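Local structure of epoxide hydrolase (Aspergillus niger, 1QO7) at residues C214-P219 with R352-T357; G339-P344 with R380-D385. The protein probably catalyses the hydrolysis of epoxides, as an enzyme of the alpha/beta hydrolase fold. The protein carries 2 engineered substitutions. All coordinates share one frame; numbering follows the deposited sequence.

Strand 337-342 of the alpha/beta hydrolase sheet brings the two contacts together. On one side of it, contact 1 joins the loop after strand 206-211 to the short helix 352-355; on the other, contact 2 packs helix 379-393 against the strand's end. Their centres lie about 17 Å apart, yet they touch through Phe-340, whose CE2 is 3.5 Å from Ile-355 CD1 and whose CE1 is 3.6 Å from Cys-214 CB. Neither contains a predicted catalytic residue, but both lie within about 11 Å of one: the side chain of Phe-343 is about 8 Å from that of His-372, and the side chain of Cys-214 is about 11 Å from that of Asp-190.

Contact 1: C214-P219 with R352-T357; sequences CAMRAP and RSWIAT
Pro-219 sits over the indole of Trp-354, its ring crossing the tryptophan side chain at about a right angle. Pro-219 CD makes the closest approach, with CG beside it: CD lies 3.4 Å from the centroid of the five-membered ring and only 8° off the ring normal, a nearly vertical CH-pi contact. The six-membered ring is met on the same face by Ala-218 CA, 3.8 Å from its centroid and shifted toward the rim, while Ala-218 CB packs on CH2. Two consecutive residues of the loop thus cover both halves of one indole.

Met-216 comes in at the root of the tryptophan. Its CG stands between the backbone N and the carbonyl carbon (chi1 67°), and a bend at chi3 brings CE to 3.6 Å from Trp-354 O, with SD 3.9 Å from Trp-354 CB. That carbonyl oxygen is already gripped twice, by Thr-357 N and by Thr-357 OG1, the hydroxyl lying 2.7 Å from Trp-354 O in the carbonyl plane. At the start of the loop segment, Cys-214 CB rests on Ile-355 CG1 at 4.0 Å. Ile-236 and Met-239 of helix 230-245 also touch the indole.

No hydrogen bond crosses between 214-219 and 352-357. The two are therefore joined by CH-pi and van der Waals packing, while Trp-354 O and Thr-357 OG1 form their hydrogen bonds with partners outside 214-219, the hydroxyl also bonding to Gln-329.

Contact 2: G339-P344 with R380-D385; sequences GFSFFP and RELKTD
Ser-341, near the end of strand 337-342, reaches helix 379-393 with its hydroxyl: OG donates to Asp-385 OD2 over 2.6 Å. With OG beside the backbone N and anti to the carbonyl carbon (chi1 -75°), the serine meets the carboxylate on the anti side of OD2, 19° out of its plane. Asp-385 CB is also close, 3.3 Å from Ser-341 OG. Both oxygens have a second partner: His-210 bonds to Ser-341 OG and His-367 to Asp-385 OD2.

Two residues on, just past the strand, Phe-343 points to the helix again, consistent with the side-to-side alternation of an extended chain. Its ring presents an edge. CE1 lies 4.0 Å from Glu-381 OE1, and the ring and carboxylate planes are turned 24° apart. Phe-343 CE2 is 4.4 Å from Leu-382 CD1, which also lies near the ring plane. The ring stacks with His-367 as well, while the Glu-381 carboxylate is held by a salt bridge from Arg-378 to OE2.

This is a strand-to-helix seam of the alpha/beta hydrolase core, with a polar link beside an aromatic edge. The short, buried bond ties Asp-385 OD2 to the strand. Two polar partners on that oxygen, Ser-341 and His-367, may well stabilise the negative charge of the carboxylate, and His-210 in turn holds the serine hydroxyl.

Contact 1: C214-P219 with R352-T357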
ATOM      1  N   CYS A 214     -19.079  13.618  -0.713  1.00 28.19           N
ATOM      2  CA  CYS A 214     -18.867  14.615   0.324  1.00 30.50           C
ATOM      3  C   CYS A 214     -18.203  13.927   1.508  1.00 31.67           C
ATOM      4  O   CYS A 214     -18.854  13.632   2.509  1.00 31.98           O
ATOM      5  CB  CYS A 214     -20.198  15.242   0.754  1.00 30.53           C
ATOM      6  SG  CYS A 214     -20.031  16.739   1.783  1.00 32.32           S
ATOM      7  N   ALA A 215     -16.908  13.660   1.377  1.00 33.24           N
ATOM      8  CA  ALA A 215     -16.144  13.007   2.435  1.00 34.94           C
ATOM      9  C   ALA A 215     -16.093  13.933   3.645  1.00 36.01           C
ATOM     10  O   ALA A 215     -15.614  15.062   3.549  1.00 36.30           O
ATOM     11  CB  ALA A 215     -14.733  12.700   1.946  1.00 34.93           C
ATOM     12  N   MET A 216     -16.594  13.455   4.781  1.00 37.26           N
ATOM     13  CA  MET A 216     -16.608  14.261   5.994  1.00 38.58           C
ATOM     14  C   MET A 216     -16.853  13.419   7.238  1.00 39.76           C
ATOM     15  O   MET A 216     -17.249  12.257   7.152  1.00 39.94           O
ATOM     16  CB  MET A 216     -17.701  15.329   5.896  1.00 38.02           C
ATOM     17  CG  MET A 216     -19.108  14.752   5.884  1.00 37.67           C
ATOM     18  SD  MET A 216     -20.373  16.016   5.703  1.00 36.67           S
ATOM     19  CE  MET A 216     -20.172  16.882   7.278  1.00 37.08           C
ATOM     20  N   ARG A 217     -16.612  14.027   8.394  1.00 41.45           N
ATOM     21  CA  ARG A 217     -16.811  13.375   9.684  1.00 42.95           C
ATOM     22  C   ARG A 217     -18.089  13.955  10.280  1.00 43.61           C
ATOM     23  O   ARG A 217     -18.706  14.842   9.687  1.00 43.75           O
ATOM     24  CB  ARG A 217     -15.644  13.687  10.621  1.00 43.58           C
ATOM     25  CG  ARG A 217     -14.262  13.540  10.001  1.00 44.39           C
ATOM     26  CD  ARG A 217     -13.195  14.067  10.954  1.00 45.09           C
ATOM     27  NE  ARG A 217     -11.850  13.978  10.391  1.00 45.72           N
ATOM     28  CZ  ARG A 217     -10.750  14.371  11.026  1.00 46.03           C
ATOM     29  NH1 ARG A 217     -10.836  14.882  12.247  1.00 46.19           N
ATOM     30  NH2 ARG A 217      -9.563  14.250  10.443  1.00 46.24           N
ATOM     31  N   ALA A 218     -18.483  13.466  11.449  1.00 44.43           N
ATOM     32  CA  ALA A 218     -19.685  13.972  12.102  1.00 45.24           C
ATOM     33  C   ALA A 218     -19.532  15.481  12.310  1.00 45.82           C
ATOM     34  O   ALA A 218     -18.507  15.946  12.805  1.00 45.82           O
ATOM     35  CB  ALA A 218     -19.888  13.268  13.441  1.00 45.27           C
ATOM     36  N   PRO A 219     -20.554  16.263  11.924  1.00 46.44           N
ATOM     37  CA  PRO A 219     -20.557  17.726  12.054  1.00 47.04           C
ATOM     38  C   PRO A 219     -20.227  18.231  13.461  1.00 47.67           C
ATOM     39  O   PRO A 219     -20.556  17.586  14.455  1.00 47.67           O
ATOM     40  CB  PRO A 219     -21.975  18.103  11.634  1.00 46.97           C
ATOM     41  CG  PRO A 219     -22.315  17.048  10.633  1.00 46.82           C
ATOM     42  CD  PRO A 219     -21.803  15.795  11.301  1.00 46.62           C
ATOM     43  N   ARG A 352     -28.017  13.543   4.241  1.00 26.22           N
ATOM     44  CA  ARG A 352     -28.273  14.889   3.747  1.00 25.99           C
ATOM     45  C   ARG A 352     -28.061  15.959   4.817  1.00 25.74           C
ATOM     46  O   ARG A 352     -27.527  17.030   4.530  1.00 25.32           O
ATOM     47  CB  ARG A 352     -29.704  14.979   3.218  1.00 26.38           C
ATOM     48  CG  ARG A 352     -30.099  16.363   2.753  1.00 27.19           C
ATOM     49  CD  ARG A 352     -31.488  16.356   2.137  1.00 27.90           C
ATOM     50  NE  ARG A 352     -31.855  17.673   1.619  1.00 28.80           N
ATOM     51  CZ  ARG A 352     -32.915  17.901   0.851  1.00 28.98           C
ATOM     52  NH1 ARG A 352     -33.713  16.901   0.509  1.00 29.34           N
ATOM     53  NH2 ARG A 352     -33.172  19.128   0.419  1.00 29.46           N
ATOM     54  N   SER A 353     -28.482  15.668   6.046  1.00 25.41           N
ATOM     55  CA  SER A 353     -28.338  16.621   7.142  1.00 25.20           C
ATOM     56  C   SER A 353     -26.883  17.008   7.387  1.00 24.98           C
ATOM     57  O   SER A 353     -26.600  18.131   7.799  1.00 25.04           O
ATOM     58  CB  SER A 353     -28.948  16.053   8.430  1.00 25.46           C
ATOM     59  OG  SER A 353     -28.315  14.850   8.821  1.00 25.72           O
ATOM     60  N   TRP A 354     -25.964  16.077   7.142  1.00 24.28           N
ATOM     61  CA  TRP A 354     -24.542  16.347   7.326  1.00 24.09           C
ATOM     62  C   TRP A 354     -24.026  17.175   6.147  1.00 23.63           C
ATOM     63  O   TRP A 354     -23.355  18.187   6.329  1.00 23.20           O
ATOM     64  CB  TRP A 354     -23.758  15.035   7.407  1.00 24.71           C
ATOM     65  CG  TRP A 354     -23.888  14.305   8.710  1.00 25.48           C
ATOM     66  CD1 TRP A 354     -24.884  14.439   9.635  1.00 25.88           C
ATOM     67  CD2 TRP A 354     -23.009  13.292   9.212  1.00 25.87           C
ATOM     68  NE1 TRP A 354     -24.682  13.567  10.686  1.00 26.10           N
ATOM     69  CE2 TRP A 354     -23.536  12.852  10.451  1.00 26.11           C
ATOM     70  CE3 TRP A 354     -21.825  12.711   8.737  1.00 26.05           C
ATOM     71  CZ2 TRP A 354     -22.919  11.856  11.219  1.00 26.26           C
ATOM     72  CZ3 TRP A 354     -21.210  11.720   9.503  1.00 26.43           C
ATOM     73  CH2 TRP A 354     -21.762  11.304  10.731  1.00 26.46           C
ATOM     74  N   ILE A 355     -24.347  16.732   4.937  1.00 22.94           N
ATOM     75  CA  ILE A 355     -23.906  17.439   3.740  1.00 22.72           C
ATOM     76  C   ILE A 355     -24.405  18.884   3.773  1.00 22.50           C
ATOM     77  O   ILE A 355     -23.697  19.806   3.376  1.00 22.26           O
ATOM     78  CB  ILE A 355     -24.435  16.746   2.475  1.00 22.83           C
ATOM     79  CG1 ILE A 355     -23.878  15.320   2.404  1.00 22.85           C
ATOM     80  CG2 ILE A 355     -24.062  17.563   1.236  1.00 22.78           C
ATOM     81  CD1 ILE A 355     -24.543  14.449   1.374  1.00 23.06           C
ATOM     82  N   ALA A 356     -25.626  19.071   4.261  1.00 22.29           N
ATOM     83  CA  ALA A 356     -26.225  20.401   4.340  1.00 22.51           C
ATOM     84  C   ALA A 356     -25.435  21.394   5.187  1.00 22.57           C
ATOM     85  O   ALA A 356     -25.584  22.607   5.012  1.00 22.73           O
ATOM     86  CB  ALA A 356     -27.657  20.298   4.867  1.00 22.46           C
ATOM     87  N   THR A 357     -24.603  20.893   6.101  1.00 22.50           N
ATOM     88  CA  THR A 357     -23.803  21.771   6.957  1.00 22.62           C
ATOM     89  C   THR A 357     -22.546  22.270   6.255  1.00 22.55           C
ATOM     90  O   THR A 357     -21.876  23.182   6.751  1.00 22.48           O
ATOM     91  CB  THR A 357     -23.347  21.067   8.264  1.00 22.73           C
ATOM     92  OG1 THR A 357     -22.379  20.052   7.958  1.00 23.11           O
ATOM     93  CG2 THR A 357     -24.535  20.438   8.981  1.00 23.16           C
TER

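Contact 2: G339-P344 with R380-D385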
ATOM      1  N   GLY A 339     -25.397  21.513  -5.037  1.00 18.59           N
ATOM      2  CA  GLY A 339     -26.273  20.385  -5.300  1.00 18.16           C
ATOM      3  C   GLY A 339     -25.555  19.077  -5.027  1.00 18.18           C
ATOM      4  O   GLY A 339     -24.324  19.026  -5.109  1.00 17.93           O
ATOM      5  N   PHE A 340     -26.311  18.028  -4.706  1.00 17.98           N
ATOM      6  CA  PHE A 340     -25.720  16.728  -4.400  1.00 17.81           C
ATOM      7  C   PHE A 340     -26.547  15.539  -4.896  1.00 17.96           C
ATOM      8  O   PHE A 340     -27.774  15.520  -4.770  1.00 17.72           O
ATOM      9  CB  PHE A 340     -25.530  16.602  -2.885  1.00 18.03           C
ATOM     10  CG  PHE A 340     -24.601  15.489  -2.478  1.00 18.02           C
ATOM     11  CD1 PHE A 340     -23.223  15.701  -2.423  1.00 18.20           C
ATOM     12  CD2 PHE A 340     -25.099  14.223  -2.187  1.00 17.99           C
ATOM     13  CE1 PHE A 340     -22.359  14.660  -2.080  1.00 18.54           C
ATOM     14  CE2 PHE A 340     -24.243  13.180  -1.845  1.00 18.24           C
ATOM     15  CZ  PHE A 340     -22.870  13.397  -1.793  1.00 18.14           C
ATOM     16  N   SER A 341     -25.868  14.546  -5.469  1.00 17.87           N
ATOM     17  CA  SER A 341     -26.523  13.328  -5.931  1.00 18.48           C
ATOM     18  C   SER A 341     -25.966  12.205  -5.076  1.00 18.88           C
ATOM     19  O   SER A 341     -24.764  11.929  -5.097  1.00 18.71           O
ATOM     20  CB  SER A 341     -26.226  13.050  -7.403  1.00 18.80           C
ATOM     21  OG  SER A 341     -26.959  13.928  -8.229  1.00 19.10           O
ATOM     22  N   PHE A 342     -26.853  11.576  -4.317  1.00 19.26           N
ATOM     23  CA  PHE A 342     -26.501  10.501  -3.407  1.00 20.07           C
ATOM     24  C   PHE A 342     -26.657   9.111  -4.010  1.00 20.47           C
ATOM     25  O   PHE A 342     -27.753   8.719  -4.404  1.00 20.30           O
ATOM     26  CB  PHE A 342     -27.380  10.601  -2.155  1.00 20.36           C
ATOM     27  CG  PHE A 342     -27.096   9.555  -1.112  1.00 20.95           C
ATOM     28  CD1 PHE A 342     -26.156   9.784  -0.111  1.00 21.44           C
ATOM     29  CD2 PHE A 342     -27.780   8.340  -1.122  1.00 21.30           C
ATOM     30  CE1 PHE A 342     -25.903   8.819   0.867  1.00 21.43           C
ATOM     31  CE2 PHE A 342     -27.533   7.370  -0.149  1.00 21.48           C
ATOM     32  CZ  PHE A 342     -26.591   7.612   0.848  1.00 21.50           C
ATOM     33  N   PHE A 343     -25.554   8.373  -4.085  1.00 21.20           N
ATOM     34  CA  PHE A 343     -25.592   7.000  -4.578  1.00 22.13           C
ATOM     35  C   PHE A 343     -25.155   6.186  -3.366  1.00 22.88           C
ATOM     36  O   PHE A 343     -24.094   6.437  -2.788  1.00 23.08           O
ATOM     37  CB  PHE A 343     -24.649   6.809  -5.763  1.00 22.00           C
ATOM     38  CG  PHE A 343     -25.070   7.573  -6.984  1.00 22.07           C
ATOM     39  CD1 PHE A 343     -25.983   7.023  -7.881  1.00 22.01           C
ATOM     40  CD2 PHE A 343     -24.602   8.861  -7.212  1.00 21.97           C
ATOM     41  CE1 PHE A 343     -26.429   7.748  -8.986  1.00 22.06           C
ATOM     42  CE2 PHE A 343     -25.042   9.595  -8.316  1.00 21.98           C
ATOM     43  CZ  PHE A 343     -25.956   9.036  -9.204  1.00 22.02           C
ATOM     44  N   PRO A 344     -25.984   5.216  -2.957  1.00 23.66           N
ATOM     45  CA  PRO A 344     -25.760   4.336  -1.803  1.00 24.54           C
ATOM     46  C   PRO A 344     -24.453   3.562  -1.698  1.00 25.21           C
ATOM     47  O   PRO A 344     -23.924   3.390  -0.598  1.00 25.22           O
ATOM     48  CB  PRO A 344     -26.983   3.417  -1.834  1.00 24.32           C
ATOM     49  CG  PRO A 344     -27.281   3.311  -3.292  1.00 24.26           C
ATOM     50  CD  PRO A 344     -27.141   4.748  -3.746  1.00 23.75           C
ATOM     51  N   ARG A 380     -27.438   7.946 -16.967  1.00 22.00           N
ATOM     52  CA  ARG A 380     -28.741   8.588 -17.160  1.00 22.94           C
ATOM     53  C   ARG A 380     -29.130   9.394 -15.927  1.00 22.70           C
ATOM     54  O   ARG A 380     -29.591  10.534 -16.029  1.00 22.37           O
ATOM     55  CB  ARG A 380     -29.820   7.539 -17.429  1.00 24.17           C
ATOM     56  CG  ARG A 380     -29.618   6.733 -18.694  1.00 26.26           C
ATOM     57  CD  ARG A 380     -30.690   7.054 -19.717  1.00 28.08           C
ATOM     58  NE  ARG A 380     -30.610   8.452 -20.139  1.00 29.45           N
ATOM     59  CZ  ARG A 380     -31.415   9.006 -21.037  1.00 29.92           C
ATOM     60  NH1 ARG A 380     -32.365   8.277 -21.607  1.00 30.65           N
ATOM     61  NH2 ARG A 380     -31.265  10.283 -21.369  1.00 30.03           N
ATOM     62  N   GLU A 381     -28.940   8.795 -14.757  1.00 22.74           N
ATOM     63  CA  GLU A 381     -29.281   9.455 -13.504  1.00 22.82           C
ATOM     64  C   GLU A 381     -28.433  10.677 -13.211  1.00 22.31           C
ATOM     65  O   GLU A 381     -28.957  11.712 -12.798  1.00 21.87           O
ATOM     66  CB  GLU A 381     -29.188   8.463 -12.344  1.00 24.10           C
ATOM     67  CG  GLU A 381     -30.426   7.589 -12.225  1.00 26.42           C
ATOM     68  CD  GLU A 381     -30.116   6.168 -11.806  1.00 27.55           C
ATOM     69  OE1 GLU A 381     -29.491   5.971 -10.738  1.00 28.48           O
ATOM     70  OE2 GLU A 381     -30.512   5.245 -12.553  1.00 28.84           O
ATOM     71  N   LEU A 382     -27.123  10.571 -13.417  1.00 21.55           N
ATOM     72  CA  LEU A 382     -26.253  11.710 -13.147  1.00 21.23           C
ATOM     73  C   LEU A 382     -26.555  12.853 -14.114  1.00 20.99           C
ATOM     74  O   LEU A 382     -26.592  14.017 -13.717  1.00 20.59           O
ATOM     75  CB  LEU A 382     -24.778  11.301 -13.253  1.00 21.26           C
ATOM     76  CG  LEU A 382     -23.786  12.362 -12.758  1.00 21.53           C
ATOM     77  CD1 LEU A 382     -24.100  12.710 -11.304  1.00 21.66           C
ATOM     78  CD2 LEU A 382     -22.363  11.841 -12.881  1.00 21.48           C
ATOM     79  N   LYS A 383     -26.776  12.516 -15.382  1.00 20.68           N
ATOM     80  CA  LYS A 383     -27.078  13.519 -16.401  1.00 21.02           C
ATOM     81  C   LYS A 383     -28.388  14.224 -16.066  1.00 20.86           C
ATOM     82  O   LYS A 383     -28.480  15.454 -16.114  1.00 20.91           O
ATOM     83  CB  LYS A 383     -27.192  12.855 -17.775  1.00 20.99           C
ATOM     84  CG  LYS A 383     -27.772  13.749 -18.864  1.00 21.70           C
ATOM     85  CD  LYS A 383     -27.811  13.023 -20.202  1.00 22.09           C
ATOM     86  CE  LYS A 383     -28.587  13.815 -21.255  1.00 22.45           C
ATOM     87  NZ  LYS A 383     -30.043  13.923 -20.931  1.00 23.10           N
ATOM     88  N   THR A 384     -29.396  13.425 -15.734  1.00 20.94           N
ATOM     89  CA  THR A 384     -30.708  13.945 -15.378  1.00 20.89           C
ATOM     90  C   THR A 384     -30.637  14.859 -14.153  1.00 20.93           C
ATOM     91  O   THR A 384     -31.256  15.929 -14.144  1.00 20.80           O
ATOM     92  CB  THR A 384     -31.690  12.797 -15.121  1.00 20.97           C
ATOM     93  OG1 THR A 384     -31.920  12.095 -16.353  1.00 21.12           O
ATOM     94  CG2 THR A 384     -33.020  13.340 -14.571  1.00 21.30           C
ATOM     95  N   ASP A 385     -29.885  14.439 -13.134  1.00 20.94           N
ATOM     96  CA  ASP A 385     -29.703  15.226 -11.913  1.00 21.12           C
ATOM     97  C   ASP A 385     -28.994  16.547 -12.214  1.00 20.87           C
ATOM     98  O   ASP A 385     -29.424  17.612 -11.766  1.00 20.64           O
ATOM     99  CB  ASP A 385     -28.855  14.459 -10.892  1.00 21.73           C
ATOM    100  CG  ASP A 385     -29.618  13.347 -10.195  1.00 22.39           C
ATOM    101  OD1 ASP A 385     -30.800  13.103 -10.535  1.00 23.14           O
ATOM    102  OD2 ASP A 385     -29.023  12.711  -9.297  1.00 22.56           O
TER